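Local coordinates for protein arylesterase (Sulfolobus solfataricus, PDB 5L2P) that hydrolyses a broad range of aromatic esters, p-nitrophenyl fatty acid esters and aryl dialkyl phosphates such as paraoxon, at residues I97-E106 against R291-K302; D45-M53 against P63-K71. All blocks are in the same frame, centred on the assembly; numbering follows the deposited sequence.

Contact 1 (I97-E106 against R291-K302)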
ATOM      1  N   ILE A  97       1.428 -23.929  21.119  1.00 47.81           N
ATOM      2  CA  ILE A  97       0.833 -23.936  19.788  1.00 48.48           C
ATOM      3  C   ILE A  97       0.439 -25.345  19.359  1.00 48.40           C
ATOM      4  O   ILE A  97      -0.667 -25.543  18.820  1.00 47.63           O
ATOM      5  CB  ILE A  97       1.725 -23.314  18.721  1.00 47.61           C
ATOM      6  CG1 ILE A  97       2.093 -21.864  19.108  1.00 48.03           C
ATOM      7  CG2 ILE A  97       1.004 -23.300  17.375  1.00 47.52           C
ATOM      8  CD1 ILE A  97       0.926 -20.942  19.463  1.00 48.63           C
ATOM      9  N   SER A  98       1.339 -26.309  19.602  1.00 47.97           N
ATOM     10  CA  SER A  98       1.096 -27.686  19.202  1.00 46.55           C
ATOM     11  C   SER A  98      -0.126 -28.253  19.879  1.00 47.10           C
ATOM     12  O   SER A  98      -0.866 -29.007  19.268  1.00 48.48           O
ATOM     13  CB  SER A  98       2.296 -28.560  19.521  1.00 47.51           C
ATOM     14  OG  SER A  98       3.506 -28.029  18.990  1.00 47.13           O
ATOM     15  N   ARG A  99      -0.309 -27.908  21.154  1.00 48.68           N
ATOM     16  CA  ARG A  99      -1.450 -28.378  21.948  1.00 48.44           C
ATOM     17  C   ARG A  99      -2.771 -27.831  21.422  1.00 48.09           C
ATOM     18  O   ARG A  99      -3.723 -28.580  21.250  1.00 48.50           O
ATOM     19  CB  ARG A  99      -1.319 -27.965  23.427  1.00 48.50           C
ATOM     20  CG  ARG A  99      -0.248 -28.700  24.154  1.00 49.64           C
ATOM     21  CD  ARG A  99       0.292 -27.909  25.359  1.00 49.84           C
ATOM     22  NE  ARG A  99       1.091 -28.763  26.206  1.00 47.99           N
ATOM     23  CZ  ARG A  99       0.583 -29.662  27.037  1.00 49.65           C
ATOM     24  NH1 ARG A  99      -0.709 -29.804  27.177  1.00 49.39           N
ATOM     25  NH2 ARG A  99       1.380 -30.418  27.777  1.00 51.95           N
ATOM     26  N   ILE A 100      -2.835 -26.518  21.205  1.00 48.95           N
ATOM     27  CA  ILE A 100      -4.033 -25.898  20.639  1.00 50.20           C
ATOM     28  C   ILE A 100      -4.305 -26.446  19.234  1.00 51.70           C
ATOM     29  O   ILE A 100      -5.463 -26.680  18.862  1.00 55.04           O
ATOM     30  CB  ILE A 100      -3.913 -24.382  20.570  1.00 51.88           C
ATOM     31  CG1 ILE A 100      -3.808 -23.788  21.976  1.00 55.09           C
ATOM     32  CG2 ILE A 100      -5.126 -23.765  19.881  1.00 53.32           C
ATOM     33  CD1 ILE A 100      -3.253 -22.370  21.985  1.00 55.17           C
ATOM     34  N   LEU A 101      -3.247 -26.673  18.456  1.00 51.70           N
ATOM     35  CA  LEU A 101      -3.405 -27.122  17.080  1.00 53.35           C
ATOM     36  C   LEU A 101      -3.977 -28.525  17.017  1.00 53.09           C
ATOM     37  O   LEU A 101      -4.904 -28.812  16.221  1.00 55.95           O
ATOM     38  CB  LEU A 101      -2.073 -27.042  16.322  1.00 54.59           C
ATOM     39  CG  LEU A 101      -2.116 -27.409  14.819  1.00 54.16           C
ATOM     40  CD1 LEU A 101      -2.971 -26.466  13.983  1.00 53.90           C
ATOM     41  CD2 LEU A 101      -0.690 -27.434  14.331  1.00 54.60           C
ATOM     42  N   SER A 102      -3.426 -29.379  17.860  1.00 51.90           N
ATOM     43  CA  SER A 102      -3.880 -30.763  18.001  1.00 53.16           C
ATOM     44  C   SER A 102      -5.362 -30.848  18.384  1.00 53.12           C
ATOM     45  O   SER A 102      -6.108 -31.626  17.820  1.00 54.67           O
ATOM     46  CB  SER A 102      -3.017 -31.481  19.063  1.00 54.49           C
ATOM     47  OG  SER A 102      -3.363 -32.857  19.189  1.00 58.64           O
ATOM     48  N   ASN A 103      -5.771 -30.052  19.361  1.00 53.29           N
ATOM     49  CA  ASN A 103      -7.149 -30.074  19.841  1.00 54.20           C
ATOM     50  C   ASN A 103      -8.119 -29.535  18.813  1.00 55.25           C
ATOM     51  O   ASN A 103      -9.217 -30.034  18.689  1.00 52.52           O
ATOM     52  CB  ASN A 103      -7.270 -29.283  21.142  1.00 54.99           C
ATOM     53  CG  ASN A 103      -6.612 -29.992  22.329  1.00 56.43           C
ATOM     54  OD1 ASN A 103      -6.442 -31.202  22.321  1.00 55.67           O
ATOM     55  ND2 ASN A 103      -6.253 -29.233  23.357  1.00 57.72           N
ATOM     56  N   SER A 104      -7.696 -28.507  18.071  1.00 59.32           N
ATOM     57  CA  SER A 104      -8.527 -27.882  17.041  1.00 58.99           C
ATOM     58  C   SER A 104      -8.666 -28.802  15.838  1.00 62.36           C
ATOM     59  O   SER A 104      -9.750 -28.963  15.297  1.00 60.33           O
ATOM     60  CB  SER A 104      -7.897 -26.595  16.565  1.00 60.35           C
ATOM     61  OG  SER A 104      -7.833 -25.651  17.599  1.00 65.24           O
ATOM     62  N   CYS A 105      -7.546 -29.387  15.413  1.00 64.98           N
ATOM     63  CA  CYS A 105      -7.541 -30.382  14.338  1.00 66.12           C
ATOM     64  C   CYS A 105      -8.236 -31.676  14.734  1.00 64.46           C
ATOM     65  O   CYS A 105      -8.747 -32.391  13.869  1.00 64.36           O
ATOM     66  CB  CYS A 105      -6.106 -30.742  13.952  1.00 68.32           C
ATOM     67  SG  CYS A 105      -5.251 -29.414  13.101  1.00 79.03           S
ATOM     68  N   GLU A 106      -8.201 -31.991  16.031  1.00 61.09           N
ATOM     69  CA  GLU A 106      -8.683 -33.252  16.579  1.00 58.61           C
ATOM     70  C   GLU A 106      -7.917 -34.406  15.960  1.00 57.54           C
ATOM     71  O   GLU A 106      -8.492 -35.440  15.549  1.00 58.05           O
ATOM     72  CB  GLU A 106     -10.195 -33.387  16.388  1.00 60.64           C
ATOM     73  CG  GLU A 106     -10.964 -32.342  17.180  1.00 62.66           C
ATOM     74  CD  GLU A 106     -12.449 -32.314  16.855  1.00 65.05           C
ATOM     75  OE1 GLU A 106     -13.017 -33.391  16.527  1.00 64.12           O
ATOM     76  OE2 GLU A 106     -13.030 -31.196  16.913  1.00 65.19           O
ATOM     77  N   ARG A 291      -3.864 -17.561  19.564  1.00 49.04           N
ATOM     78  CA  ARG A 291      -4.767 -18.673  19.765  1.00 49.76           C
ATOM     79  C   ARG A 291      -5.805 -18.778  18.633  1.00 47.88           C
ATOM     80  O   ARG A 291      -6.050 -19.856  18.082  1.00 47.41           O
ATOM     81  CB  ARG A 291      -5.480 -18.556  21.128  1.00 51.22           C
ATOM     82  CG  ARG A 291      -6.489 -19.644  21.364  1.00 53.08           C
ATOM     83  CD  ARG A 291      -7.196 -19.412  22.657  1.00 57.16           C
ATOM     84  NE  ARG A 291      -6.285 -19.685  23.764  1.00 64.29           N
ATOM     85  CZ  ARG A 291      -6.031 -20.910  24.251  1.00 67.13           C
ATOM     86  NH1 ARG A 291      -6.600 -21.992  23.724  1.00 64.71           N
ATOM     87  NH2 ARG A 291      -5.195 -21.045  25.272  1.00 70.27           N
ATOM     88  N   GLN A 292      -6.419 -17.648  18.319  1.00 46.91           N
ATOM     89  CA  GLN A 292      -7.462 -17.565  17.289  1.00 45.82           C
ATOM     90  C   GLN A 292      -6.977 -18.013  15.934  1.00 43.24           C
ATOM     91  O   GLN A 292      -7.679 -18.777  15.251  1.00 45.18           O
ATOM     92  CB  GLN A 292      -8.016 -16.146  17.192  1.00 45.94           C
ATOM     93  CG  GLN A 292      -8.922 -15.792  18.367  1.00 46.21           C
ATOM     94  CD  GLN A 292      -9.450 -14.401  18.284  1.00 46.62           C
ATOM     95  OE1 GLN A 292      -8.690 -13.431  18.117  1.00 47.44           O
ATOM     96  NE2 GLN A 292     -10.762 -14.276  18.398  1.00 47.71           N
ATOM     97  N   VAL A 293      -5.775 -17.599  15.565  1.00 40.54           N
ATOM     98  CA  VAL A 293      -5.180 -18.046  14.295  1.00 40.58           C
ATOM     99  C   VAL A 293      -4.995 -19.542  14.261  1.00 42.68           C
ATOM    100  O   VAL A 293      -5.304 -20.186  13.236  1.00 44.73           O
ATOM    101  CB  VAL A 293      -3.862 -17.290  13.985  1.00 39.43           C
ATOM    102  CG1 VAL A 293      -3.114 -17.874  12.805  1.00 38.77           C
ATOM    103  CG2 VAL A 293      -4.140 -15.814  13.719  1.00 38.63           C
ATOM    104  N   THR A 294      -4.468 -20.109  15.367  1.00 45.09           N
ATOM    105  CA  THR A 294      -4.227 -21.579  15.468  1.00 44.56           C
ATOM    106  C   THR A 294      -5.544 -22.361  15.378  1.00 45.22           C
ATOM    107  O   THR A 294      -5.609 -23.405  14.741  1.00 43.43           O
ATOM    108  CB  THR A 294      -3.488 -21.967  16.774  1.00 44.97           C
ATOM    109  OG1 THR A 294      -2.375 -21.093  16.956  1.00 47.21           O
ATOM    110  CG2 THR A 294      -2.953 -23.352  16.693  1.00 44.52           C
ATOM    111  N   VAL A 295      -6.577 -21.845  16.044  1.00 47.32           N
ATOM    112  CA  VAL A 295      -7.902 -22.468  16.004  1.00 49.73           C
ATOM    113  C   VAL A 295      -8.533 -22.416  14.600  1.00 49.22           C
ATOM    114  O   VAL A 295      -9.123 -23.404  14.157  1.00 47.10           O
ATOM    115  CB  VAL A 295      -8.845 -21.809  17.038  1.00 49.78           C
ATOM    116  CG1 VAL A 295     -10.300 -22.143  16.807  1.00 50.15           C
ATOM    117  CG2 VAL A 295      -8.460 -22.255  18.428  1.00 50.75           C
ATOM    118  N   MET A 296      -8.404 -21.270  13.936  1.00 50.74           N
ATOM    119  CA  MET A 296      -8.876 -21.139  12.523  1.00 53.94           C
ATOM    120  C   MET A 296      -8.200 -22.161  11.596  1.00 51.04           C
ATOM    121  O   MET A 296      -8.854 -22.853  10.789  1.00 49.00           O
ATOM    122  CB  MET A 296      -8.614 -19.724  11.976  1.00 54.70           C
ATOM    123  CG  MET A 296      -9.501 -18.690  12.610  1.00 60.19           C
ATOM    124  SD  MET A 296      -9.439 -17.070  11.851  1.00 70.51           S
ATOM    125  CE  MET A 296      -7.775 -16.602  12.208  1.00 65.93           C
ATOM    126  N   ILE A 297      -6.877 -22.239  11.718  1.00 49.99           N
ATOM    127  CA  ILE A 297      -6.106 -23.155  10.910  1.00 50.24           C
ATOM    128  C   ILE A 297      -6.540 -24.576  11.183  1.00 51.04           C
ATOM    129  O   ILE A 297      -6.667 -25.357  10.251  1.00 53.04           O
ATOM    130  CB  ILE A 297      -4.610 -22.973  11.161  1.00 52.29           C
ATOM    131  CG1 ILE A 297      -4.110 -21.674  10.505  1.00 52.29           C
ATOM    132  CG2 ILE A 297      -3.805 -24.165  10.660  1.00 54.76           C
ATOM    133  CD1 ILE A 297      -2.714 -21.231  10.971  1.00 53.19           C
ATOM    134  N   GLY A 298      -6.725 -24.929  12.463  1.00 53.30           N
ATOM    135  CA  GLY A 298      -7.167 -26.270  12.854  1.00 52.58           C
ATOM    136  C   GLY A 298      -8.512 -26.657  12.254  1.00 52.37           C
ATOM    137  O   GLY A 298      -8.694 -27.780  11.792  1.00 53.26           O
ATOM    138  N   ALA A 299      -9.448 -25.719  12.265  1.00 50.39           N
ATOM    139  CA  ALA A 299     -10.757 -25.937  11.663  1.00 50.67           C
ATOM    140  C   ALA A 299     -10.663 -26.262  10.151  1.00 52.00           C
ATOM    141  O   ALA A 299     -11.387 -27.114   9.651  1.00 51.94           O
ATOM    142  CB  ALA A 299     -11.645 -24.718  11.867  1.00 49.24           C
ATOM    143  N   LEU A 300      -9.772 -25.577   9.447  1.00 50.98           N
ATOM    144  CA  LEU A 300      -9.551 -25.821   8.030  1.00 51.86           C
ATOM    145  C   LEU A 300      -8.857 -27.125   7.758  1.00 52.10           C
ATOM    146  O   LEU A 300      -9.239 -27.840   6.845  1.00 51.39           O
ATOM    147  CB  LEU A 300      -8.744 -24.679   7.404  1.00 53.13           C
ATOM    148  CG  LEU A 300      -9.482 -23.332   7.360  1.00 52.87           C
ATOM    149  CD1 LEU A 300      -8.523 -22.256   6.858  1.00 53.67           C
ATOM    150  CD2 LEU A 300     -10.725 -23.420   6.488  1.00 52.74           C
ATOM    151  N   LEU A 301      -7.836 -27.448   8.546  1.00 54.38           N
ATOM    152  CA  LEU A 301      -7.173 -28.769   8.444  1.00 53.56           C
ATOM    153  C   LEU A 301      -8.105 -29.922   8.757  1.00 52.17           C
ATOM    154  O   LEU A 301      -8.127 -30.940   8.051  1.00 51.84           O
ATOM    155  CB  LEU A 301      -5.973 -28.846   9.356  1.00 53.29           C
ATOM    156  CG  LEU A 301      -4.781 -27.975   8.931  1.00 55.52           C
ATOM    157  CD1 LEU A 301      -3.730 -28.019  10.015  1.00 57.74           C
ATOM    158  CD2 LEU A 301      -4.172 -28.439   7.597  1.00 56.32           C
ATOM    159  N   LYS A 302      -8.873 -29.756   9.820  1.00 53.09           N
ATOM    160  CA  LYS A 302      -9.890 -30.754  10.203  1.00 54.85           C
ATOM    161  C   LYS A 302     -10.848 -30.997   9.036  1.00 54.49           C
ATOM    162  O   LYS A 302     -11.216 -32.107   8.738  1.00 56.96           O
ATOM    163  CB  LYS A 302     -10.651 -30.243  11.409  1.00 55.28           C
ATOM    164  CG  LYS A 302     -11.792 -31.120  11.863  1.00 58.33           C
ATOM    165  CD  LYS A 302     -12.523 -30.416  12.983  1.00 62.19           C
ATOM    166  CE  LYS A 302     -13.814 -31.101  13.341  1.00 66.59           C
ATOM    167  NZ  LYS A 302     -14.481 -30.374  14.453  1.00 70.79           N
TER

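Contact 2 (D45-M53 against P63-K71)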
ATOM      1  N   ASP A  45      -2.831 -25.445  26.826  1.00 67.41           N
ATOM      2  CA  ASP A  45      -4.068 -26.197  26.985  1.00 67.40           C
ATOM      3  C   ASP A  45      -3.745 -27.676  27.247  1.00 68.31           C
ATOM      4  O   ASP A  45      -2.744 -28.198  26.773  1.00 71.63           O
ATOM      5  CB  ASP A  45      -4.945 -26.072  25.749  1.00 67.94           C
ATOM      6  CG  ASP A  45      -5.576 -24.696  25.607  1.00 70.50           C
ATOM      7  OD1 ASP A  45      -4.946 -23.687  25.981  1.00 72.16           O
ATOM      8  OD2 ASP A  45      -6.695 -24.615  25.063  1.00 74.10           O
ATOM      9  N   PRO A  46      -4.600 -28.363  28.001  1.00 66.73           N
ATOM     10  CA  PRO A  46      -4.414 -29.791  28.141  1.00 65.26           C
ATOM     11  C   PRO A  46      -4.734 -30.564  26.847  1.00 64.42           C
ATOM     12  O   PRO A  46      -5.624 -30.192  26.104  1.00 67.09           O
ATOM     13  CB  PRO A  46      -5.366 -30.173  29.283  1.00 67.01           C
ATOM     14  CG  PRO A  46      -6.335 -29.072  29.381  1.00 68.56           C
ATOM     15  CD  PRO A  46      -5.737 -27.847  28.781  1.00 68.52           C
ATOM     16  N   VAL A  47      -4.013 -31.654  26.628  1.00 63.05           N
ATOM     17  CA  VAL A  47      -4.258 -32.589  25.540  1.00 60.97           C
ATOM     18  C   VAL A  47      -4.460 -34.011  26.071  1.00 62.49           C
ATOM     19  O   VAL A  47      -4.438 -34.243  27.269  1.00 62.16           O
ATOM     20  CB  VAL A  47      -3.091 -32.561  24.524  1.00 58.73           C
ATOM     21  CG1 VAL A  47      -3.092 -31.238  23.785  1.00 59.54           C
ATOM     22  CG2 VAL A  47      -1.732 -32.766  25.200  1.00 57.31           C
ATOM     23  N   GLY A  48      -4.680 -34.956  25.165  1.00 63.41           N
ATOM     24  CA  GLY A  48      -4.944 -36.338  25.523  1.00 63.76           C
ATOM     25  C   GLY A  48      -3.677 -36.984  26.073  1.00 64.25           C
ATOM     26  O   GLY A  48      -3.691 -37.603  27.102  1.00 68.67           O
ATOM     27  N   GLU A  49      -2.569 -36.837  25.367  1.00 66.21           N
ATOM     28  CA  GLU A  49      -1.320 -37.455  25.744  1.00 64.44           C
ATOM     29  C   GLU A  49      -0.129 -36.756  25.069  1.00 63.69           C
ATOM     30  O   GLU A  49      -0.258 -36.103  24.058  1.00 59.68           O
ATOM     31  CB  GLU A  49      -1.344 -38.914  25.309  1.00 68.82           C
ATOM     32  CG  GLU A  49      -0.296 -39.788  25.992  1.00 70.93           C
ATOM     33  CD  GLU A  49      -0.157 -41.155  25.343  1.00 74.14           C
ATOM     34  OE1 GLU A  49      -1.034 -41.551  24.544  1.00 78.25           O
ATOM     35  OE2 GLU A  49       0.828 -41.848  25.640  1.00 82.64           O
ATOM     36  N   THR A  50       1.053 -36.920  25.654  1.00 66.40           N
ATOM     37  CA  THR A  50       2.304 -36.355  25.167  1.00 64.47           C
ATOM     38  C   THR A  50       3.377 -37.407  25.323  1.00 65.28           C
ATOM     39  O   THR A  50       3.512 -38.001  26.387  1.00 72.49           O
ATOM     40  CB  THR A  50       2.664 -35.107  25.994  1.00 64.66           C
ATOM     41  OG1 THR A  50       1.839 -34.021  25.541  1.00 66.39           O
ATOM     42  CG2 THR A  50       4.097 -34.707  25.855  1.00 65.17           C
ATOM     43  N   ARG A  51       4.158 -37.629  24.278  1.00 63.87           N
ATOM     44  CA  ARG A  51       5.185 -38.659  24.293  1.00 64.96           C
ATOM     45  C   ARG A  51       6.426 -38.122  23.597  1.00 64.34           C
ATOM     46  O   ARG A  51       6.360 -37.710  22.441  1.00 60.67           O
ATOM     47  CB  ARG A  51       4.672 -39.928  23.612  1.00 70.76           C
ATOM     48  CG  ARG A  51       5.615 -41.119  23.576  1.00 75.88           C
ATOM     49  CD  ARG A  51       4.898 -42.424  23.202  1.00 81.40           C
ATOM     50  NE  ARG A  51       4.424 -42.478  21.794  1.00 82.72           N
ATOM     51  CZ  ARG A  51       3.192 -42.156  21.366  1.00 85.45           C
ATOM     52  NH1 ARG A  51       2.228 -41.746  22.198  1.00 86.06           N
ATOM     53  NH2 ARG A  51       2.890 -42.253  20.064  1.00 88.56           N
ATOM     54  N   ASP A  52       7.544 -38.087  24.328  1.00 66.58           N
ATOM     55  CA  ASP A  52       8.829 -37.679  23.763  1.00 64.44           C
ATOM     56  C   ASP A  52       9.563 -38.898  23.287  1.00 62.60           C
ATOM     57  O   ASP A  52       9.463 -39.936  23.908  1.00 60.29           O
ATOM     58  CB  ASP A  52       9.679 -36.979  24.799  1.00 67.65           C
ATOM     59  CG  ASP A  52       9.227 -35.565  25.083  1.00 70.71           C
ATOM     60  OD1 ASP A  52       8.448 -35.005  24.311  1.00 65.84           O
ATOM     61  OD2 ASP A  52       9.704 -35.001  26.093  1.00 81.82           O
ATOM     62  N   MET A  53      10.276 -38.772  22.176  1.00 61.68           N
ATOM     63  CA  MET A  53      11.103 -39.865  21.645  1.00 63.91           C
ATOM     64  C   MET A  53      12.133 -39.337  20.656  1.00 60.82           C
ATOM     65  O   MET A  53      12.173 -38.145  20.416  1.00 62.42           O
ATOM     66  CB  MET A  53      10.245 -40.960  20.999  1.00 68.09           C
ATOM     67  CG  MET A  53       9.529 -40.612  19.701  1.00 68.36           C
ATOM     68  SD  MET A  53       8.954 -42.157  18.902  1.00 76.24           S
ATOM     69  CE  MET A  53       7.809 -42.823  20.133  1.00 76.00           C
ATOM     70  N   PRO A  63      15.138 -35.488  18.129  1.00 50.60           N
ATOM     71  CA  PRO A  63      14.055 -35.562  19.117  1.00 50.08           C
ATOM     72  C   PRO A  63      12.711 -35.084  18.530  1.00 48.99           C
ATOM     73  O   PRO A  63      12.676 -34.123  17.788  1.00 47.06           O
ATOM     74  CB  PRO A  63      14.517 -34.626  20.257  1.00 48.89           C
ATOM     75  CG  PRO A  63      15.923 -34.292  19.950  1.00 49.91           C
ATOM     76  CD  PRO A  63      16.123 -34.451  18.464  1.00 49.61           C
ATOM     77  N   ILE A  64      11.634 -35.768  18.888  1.00 49.63           N
ATOM     78  CA  ILE A  64      10.299 -35.348  18.551  1.00 50.14           C
ATOM     79  C   ILE A  64       9.369 -35.463  19.747  1.00 50.24           C
ATOM     80  O   ILE A  64       9.675 -36.145  20.705  1.00 48.45           O
ATOM     81  CB  ILE A  64       9.718 -36.176  17.373  1.00 50.73           C
ATOM     82  CG1 ILE A  64       9.706 -37.652  17.705  1.00 51.91           C
ATOM     83  CG2 ILE A  64      10.548 -35.954  16.122  1.00 51.28           C
ATOM     84  CD1 ILE A  64       8.906 -38.465  16.686  1.00 52.29           C
ATOM     85  N   ARG A  65       8.236 -34.758  19.676  1.00 50.66           N
ATOM     86  CA  ARG A  65       7.180 -34.911  20.662  1.00 49.40           C
ATOM     87  C   ARG A  65       5.879 -35.196  19.898  1.00 49.98           C
ATOM     88  O   ARG A  65       5.508 -34.469  18.993  1.00 48.03           O
ATOM     89  CB  ARG A  65       7.039 -33.656  21.503  1.00 50.87           C
ATOM     90  CG  ARG A  65       6.118 -33.853  22.725  1.00 52.94           C
ATOM     91  CD  ARG A  65       5.918 -32.585  23.579  1.00 53.95           C
ATOM     92  NE  ARG A  65       7.134 -31.980  24.092  1.00 55.97           N
ATOM     93  CZ  ARG A  65       7.725 -32.319  25.213  1.00 59.94           C
ATOM     94  NH1 ARG A  65       7.210 -33.273  25.969  1.00 64.85           N
ATOM     95  NH2 ARG A  65       8.833 -31.699  25.574  1.00 60.33           N
ATOM     96  N   ILE A  66       5.198 -36.269  20.276  1.00 50.66           N
ATOM     97  CA  ILE A  66       3.919 -36.640  19.700  1.00 50.34           C
ATOM     98  C   ILE A  66       2.788 -36.177  20.614  1.00 50.43           C
ATOM     99  O   ILE A  66       2.752 -36.571  21.802  1.00 47.17           O
ATOM    100  CB  ILE A  66       3.730 -38.166  19.579  1.00 52.48           C
ATOM    101  CG1 ILE A  66       5.005 -38.896  19.108  1.00 54.85           C
ATOM    102  CG2 ILE A  66       2.548 -38.466  18.661  1.00 51.48           C
ATOM    103  CD1 ILE A  66       5.698 -38.246  17.909  1.00 57.02           C
ATOM    104  N   TYR A  67       1.865 -35.368  20.048  1.00 51.00           N
ATOM    105  CA  TYR A  67       0.695 -34.892  20.792  1.00 51.78           C
ATOM    106  C   TYR A  67      -0.541 -35.640  20.371  1.00 51.90           C
ATOM    107  O   TYR A  67      -0.828 -35.705  19.202  1.00 53.51           O
ATOM    108  CB  TYR A  67       0.471 -33.416  20.564  1.00 51.05           C
ATOM    109  CG  TYR A  67       1.607 -32.518  20.962  1.00 51.55           C
ATOM    110  CD1 TYR A  67       2.735 -32.371  20.164  1.00 53.61           C
ATOM    111  CD2 TYR A  67       1.554 -31.791  22.111  1.00 51.17           C
ATOM    112  CE1 TYR A  67       3.777 -31.524  20.545  1.00 52.46           C
ATOM    113  CE2 TYR A  67       2.594 -30.976  22.507  1.00 51.59           C
ATOM    114  CZ  TYR A  67       3.693 -30.840  21.709  1.00 51.35           C
ATOM    115  OH  TYR A  67       4.705 -29.984  22.034  1.00 52.35           O
ATOM    116  N   SER A  68      -1.277 -36.188  21.333  1.00 52.67           N
ATOM    117  CA  SER A  68      -2.572 -36.774  21.063  1.00 53.55           C
ATOM    118  C   SER A  68      -3.640 -35.849  21.592  1.00 54.04           C
ATOM    119  O   SER A  68      -3.524 -35.400  22.715  1.00 52.59           O
ATOM    120  CB  SER A  68      -2.717 -38.103  21.765  1.00 56.46           C
ATOM    121  OG  SER A  68      -1.683 -38.969  21.407  1.00 59.89           O
ATOM    122  N   PRO A  69      -4.683 -35.558  20.779  1.00 54.06           N
ATOM    123  CA  PRO A  69      -5.687 -34.580  21.183  1.00 54.98           C
ATOM    124  C   PRO A  69      -6.591 -35.078  22.298  1.00 58.09           C
ATOM    125  O   PRO A  69      -6.637 -36.259  22.568  1.00 60.88           O
ATOM    126  CB  PRO A  69      -6.491 -34.357  19.892  1.00 54.02           C
ATOM    127  CG  PRO A  69      -6.389 -35.640  19.177  1.00 53.45           C
ATOM    128  CD  PRO A  69      -4.996 -36.135  19.463  1.00 52.76           C
ATOM    129  N   ILE A  70      -7.293 -34.160  22.947  1.00 60.48           N
ATOM    130  CA  ILE A  70      -8.301 -34.491  23.945  1.00 63.04           C
ATOM    131  C   ILE A  70      -9.355 -35.394  23.333  1.00 64.29           C
ATOM    132  O   ILE A  70      -9.758 -36.373  23.937  1.00 62.99           O
ATOM    133  CB  ILE A  70      -9.012 -33.213  24.488  1.00 64.78           C
ATOM    134  CG1 ILE A  70      -8.058 -32.365  25.324  1.00 66.07           C
ATOM    135  CG2 ILE A  70     -10.206 -33.563  25.354  1.00 66.75           C
ATOM    136  CD1 ILE A  70      -7.644 -32.986  26.656  1.00 68.47           C
ATOM    137  N   LYS A  71      -9.814 -35.030  22.137  1.00 68.35           N
ATOM    138  CA  LYS A  71     -10.785 -35.826  21.377  1.00 71.14           C
ATOM    139  C   LYS A  71     -10.211 -36.039  19.983  1.00 71.93           C
ATOM    140  O   LYS A  71      -9.992 -35.069  19.239  1.00 76.47           O
ATOM    141  CB  LYS A  71     -12.157 -35.116  21.270  1.00 74.06           C
ATOM    142  CG  LYS A  71     -12.550 -34.292  22.497  1.00 78.08           C
ATOM    143  CD  LYS A  71     -14.074 -34.173  22.724  1.00 83.31           C
ATOM    144  CE  LYS A  71     -14.465 -33.813  24.174  1.00 85.04           C
ATOM    145  NZ  LYS A  71     -14.305 -32.357  24.520  1.00 85.92           N
TER

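Contact 1 (I97-E106 against R291-K302)
Lys302 and Glu106 form a salt bridge at the C-terminal end of helix 97-105, with Lys302 NZ 3.0 Å from Glu106 OE2. The ammonium group comes from above the carboxylate plane, 47° out of it. Glu106 has left the helix with positive phi, and its other oxygen, OE1, is hydrogen-bonded to Thr73. The lysine chain is fully extended, with CG trans to the backbone N (chi1 176°), and its methylenes run past the carbonyl oxygens of Ser104 and Cys105 on the way to the acid. An alanine in its place would probably leave Glu106 OE2 without its cationic mate and remove the methylene packing over Ser104 O. Ser104 OG turns back to Ile100 O at 2.9 Å; this oxygen also accepts from Ser104 N, on the opposite face of its plane.

The two helices cross at -36° with axes 7.8 Å apart, packed on the same side of the central sheet of an alpha/beta hydrolase fold. The backbones come closest where Gly298 faces Cys105, their CA atoms 4.4 Å apart, and Ser104 CB lies on Gly298 CA. Cys105 SG rests against Gly298 CA and Leu301 CD1. Toward the sheet, Leu101 is a knob in the hole formed by Thr294, Ile297, Gly298 and Leu301, with CD1 4.1 Å from Ile297 CG2. Thr294 CG2 fits against Leu101 CB and Ile100 CG2, while its hydroxyl is bonded to Ser290 O. At the other end, Ile100 CD1 lies over one face of the Arg291 guanidinium, offset toward its rim; that group is salt-bridged to Asp45.

Contact 2 (D45-M53 against P63-K71)
Ser68 O receives two backbone N-H groups, from Glu49 N at 3.2 Å and, more weakly, from Gly48 N at 2.7 Å with a bent angle of 130°. Two successive residues thus face one, a classic beta bulge, and Val47 CB also lies 3.4 Å from the same oxygen. Gly48 CA makes a CA-H...O contact with Pro69 O. Alongside, Ile70 folds its CG1 and CD1 against Pro46 O and the Val47 carbonyl carbon.

Beyond the bulge the strands pair regularly. Ser68 N gives Glu49 O a nearly straight bond, and reciprocal bonds join Arg51 with Ile66 and Met53 with Ile64. In the non-hydrogen-bonded pairs, the CA atoms of Thr50, Asp52 and Arg65 make CA-H...O contacts with the opposing strand.

On the face carrying Thr50, Asp52, Arg65 and Tyr67, Asp52 OD1 lies over the Arg65 guanidinium, an ion pair in which no N-H points at the oxygen. The carboxylate and guanidinium planes are 63° apart. Thr50 CG2, trans to its backbone N, reaches the edge of that guanidinium, and Arg65 NH2 has a second acidic partner in Glu92. On the other face, Arg51 bends at chi3 (69°) to bring its guanidinium over Ile66, and Met53 CG lies beside Ile64 CG1 at 3.6 Å; Trp135 of helix 124-138 touches both Met53 and Ile64.

On its other edge strand 63-68 is hydrogen-bonded to Val109, Ser111 and Asp113, which joins the pair to the main sheet as the antiparallel hairpin at one margin of the alpha/beta hydrolase fold, with strand 49-56 outermost within the chain.

Overall arrangement
Contacts 1 and 2 have centres 14 Å apart and lie on the same side of the chain's centre. Asp45, in the loop leading into the hairpin, connects them: its OD1 forms a salt bridge with Arg291 NH2 at 2.7 Å, and its O is 2.6 Å from Arg99 NH1, a probable hydrogen bond. Asn103 adds bonds from helix 95-105 to Pro46 O and Ile70 N, beside the bulge, while Ser98 and Ser102 pack on Tyr67. Helix 95-105 therefore bridges the hairpin and the C-terminal helix. Contact 1 is nearer the catalytic centre: the Ile97 side chain is about 11 Å from that of Ser156 and about 12 Å from that of His281, both inferred active-site residues, whereas contact 2 lies away from it.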